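PDB 6RBN: Afp1 from Serratia entomophila, which probably forms the inner tube of the anti-feeding prophage, a contractile injection system, by assembling with further copies of itself inside the sheath. Local coordinates for residues R59-I64 against L139-V144. Numbering follows the deposited sequence.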
loop_
_atom_site.group_PDB
_atom_site.type_symbol
_atom_site.label_atom_id
_atom_site.label_comp_id
_atom_site.label_asym_id
_atom_site.label_seq_id
_atom_site.Cartn_x
_atom_site.Cartn_y
_atom_site.Cartn_z
ATOM N N ARG A 59 8.498 5.490 61.642
ATOM C CA ARG A 59 7.816 5.158 60.402
ATOM C C ARG A 59 6.376 5.649 60.428
ATOM O O ARG A 59 5.673 5.510 61.430
ATOM C CB ARG A 59 7.887 3.652 60.149
ATOM C CG ARG A 59 7.379 2.773 61.268
ATOM C CD ARG A 59 7.596 1.303 60.953
ATOM N NE ARG A 59 6.741 0.837 59.870
ATOM C CZ ARG A 59 6.902 -0.322 59.239
ATOM N NH1 ARG A 59 6.070 -0.670 58.268
ATOM N NH2 ARG A 59 7.894 -1.134 59.579
ATOM N N GLN A 60 5.951 6.261 59.327
ATOM C CA GLN A 60 4.612 6.820 59.279
ATOM C C GLN A 60 3.622 5.839 58.666
ATOM O O GLN A 60 3.977 4.761 58.190
ATOM C CB GLN A 60 4.589 8.148 58.524
ATOM C CG GLN A 60 4.977 8.099 57.069
ATOM C CD GLN A 60 6.431 8.432 56.867
ATOM O OE1 GLN A 60 7.228 8.339 57.791
ATOM N NE2 GLN A 60 6.776 8.875 55.667
ATOM N N ALA A 61 2.358 6.241 58.693
ATOM C CA ALA A 61 1.267 5.340 58.377
ATOM C C ALA A 61 1.169 5.111 56.872
ATOM O O ALA A 61 1.409 6.030 56.086
ATOM C CB ALA A 61 -0.049 5.908 58.887
ATOM N N PRO A 62 0.823 3.904 56.445
ATOM C CA PRO A 62 0.575 3.664 55.024
ATOM C C PRO A 62 -0.830 4.076 54.617
ATOM O O PRO A 62 -1.788 3.967 55.382
ATOM C CB PRO A 62 0.767 2.150 54.892
ATOM C CG PRO A 62 0.439 1.627 56.227
ATOM C CD PRO A 62 0.893 2.650 57.211
ATOM N N ASN A 63 -0.934 4.567 53.386
ATOM C CA ASN A 63 -2.207 4.921 52.770
ATOM C C ASN A 63 -2.408 4.005 51.573
ATOM O O ASN A 63 -1.672 4.093 50.588
ATOM C CB ASN A 63 -2.235 6.389 52.359
ATOM C CG ASN A 63 -2.193 7.320 53.548
ATOM O OD1 ASN A 63 -1.223 8.051 53.749
ATOM N ND2 ASN A 63 -3.250 7.300 54.345
ATOM N N ILE A 64 -3.407 3.135 51.660
ATOM C CA ILE A 64 -3.567 2.007 50.754
ATOM C C ILE A 64 -4.811 2.229 49.913
ATOM O O ILE A 64 -5.876 2.554 50.444
ATOM C CB ILE A 64 -3.644 0.694 51.548
ATOM C CG1 ILE A 64 -2.333 0.498 52.296
ATOM C CG2 ILE A 64 -3.930 -0.486 50.647
ATOM C CD1 ILE A 64 -2.401 -0.533 53.343
ATOM N N LEU A 139 -7.611 3.358 52.409
ATOM C CA LEU A 139 -7.551 2.774 53.734
ATOM C C LEU A 139 -6.416 3.414 54.513
ATOM O O LEU A 139 -5.387 3.788 53.948
ATOM C CB LEU A 139 -7.334 1.267 53.653
ATOM C CG LEU A 139 -8.386 0.452 52.905
ATOM C CD1 LEU A 139 -7.906 -0.964 52.766
ATOM C CD2 LEU A 139 -9.706 0.481 53.614
ATOM N N MET A 140 -6.618 3.545 55.817
ATOM C CA MET A 140 -5.590 4.010 56.734
ATOM C C MET A 140 -5.151 2.841 57.598
ATOM O O MET A 140 -5.980 2.199 58.246
ATOM C CB MET A 140 -6.109 5.149 57.607
ATOM C CG MET A 140 -5.093 5.705 58.591
ATOM S SD MET A 140 -3.740 6.611 57.832
ATOM C CE MET A 140 -4.583 8.130 57.406
ATOM N N ALA A 141 -3.854 2.563 57.604
ATOM C CA ALA A 141 -3.331 1.444 58.374
ATOM C C ALA A 141 -2.213 1.906 59.289
ATOM O O ALA A 141 -1.980 3.108 59.424
ATOM C CB ALA A 141 -2.837 0.345 57.446
ATOM N N ASP A 142 -1.509 0.967 59.913
ATOM C CA ASP A 142 -0.443 1.339 60.833
ATOM C C ASP A 142 0.894 0.683 60.510
ATOM O O ASP A 142 1.947 1.266 60.792
ATOM C CB ASP A 142 -0.870 1.027 62.264
ATOM C CG ASP A 142 -1.426 -0.349 62.404
ATOM O OD1 ASP A 142 -1.583 -1.006 61.362
ATOM O OD2 ASP A 142 -1.717 -0.768 63.541
ATOM N N ARG A 143 0.881 -0.510 59.919
ATOM C CA ARG A 143 2.123 -1.098 59.440
ATOM C C ARG A 143 1.837 -2.005 58.254
ATOM O O ARG A 143 0.715 -2.469 58.055
ATOM C CB ARG A 143 2.857 -1.884 60.531
ATOM C CG ARG A 143 2.172 -3.153 60.942
ATOM C CD ARG A 143 2.919 -3.858 62.047
ATOM N NE ARG A 143 2.274 -5.120 62.394
ATOM C CZ ARG A 143 1.302 -5.239 63.292
ATOM N NH1 ARG A 143 0.773 -6.424 63.546
ATOM N NH2 ARG A 143 0.869 -4.171 63.947
ATOM N N VAL A 144 2.881 -2.232 57.458
ATOM C CA VAL A 144 2.856 -3.141 56.317
ATOM C C VAL A 144 4.054 -4.068 56.448
ATOM O O VAL A 144 5.197 -3.603 56.500
ATOM C CB VAL A 144 2.906 -2.392 54.973
ATOM C CG1 VAL A 144 3.091 -3.366 53.831
ATOM C CG2 VAL A 144 1.645 -1.590 54.758
#
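L139 pairs with I64 in antiparallel register: its N donates to I64 O at 2.7 Å and its O accepts from I64 N at 3.1 Å, the reciprocal pair of bonds of a hydrogen-bonded site. The side chains of L139 and I64 lie on the same face of the sheet, their CB atoms 4.3 Å apart. L139 O also receives a CA-H···O contact from N63 CA at 3.6 Å. M140, opposite N63 in a non-hydrogen-bonded pair, projects to the other face; its CE comes within 3.4 Å of N63 ND2, its SD within 3.9 Å of A61 CB, and T42 of a neighbouring subunit packs against it. At A141 the pairing ends in a weak bond, 3.3 Å from A141 N to P62 O. The tertiary amide nitrogen of P62 has no hydrogen to donate, and the P62 ring rests on A141, P62 CG to A141 CB 3.7 Å. Here strands 63-69 and 134-140 pair antiparallel in the β-barrel fold of gp19-like tail tube proteins, and 134-140 pairs along its other side with 109-121. From D142 the chain turns towards strand 144-148. The CA-to-CB bond of D142 points away from segment 59-64, and its OD1 accepts hydrogen bonds from N114 N and, weakly, R143 N (2.9 Å). K54 of the neighbouring subunit packs on both D142 and A61. R143 lays its CB over one face of the R59 guanidinium, 4.1 Å from R59 NH1, while its own guanidinium leads away. V144 packs against P62, V144 CG2 to P62 CG 3.7 Å, and V144 O lies near the plane of the R59 guanidinium, 3.5 Å from R59 NH1.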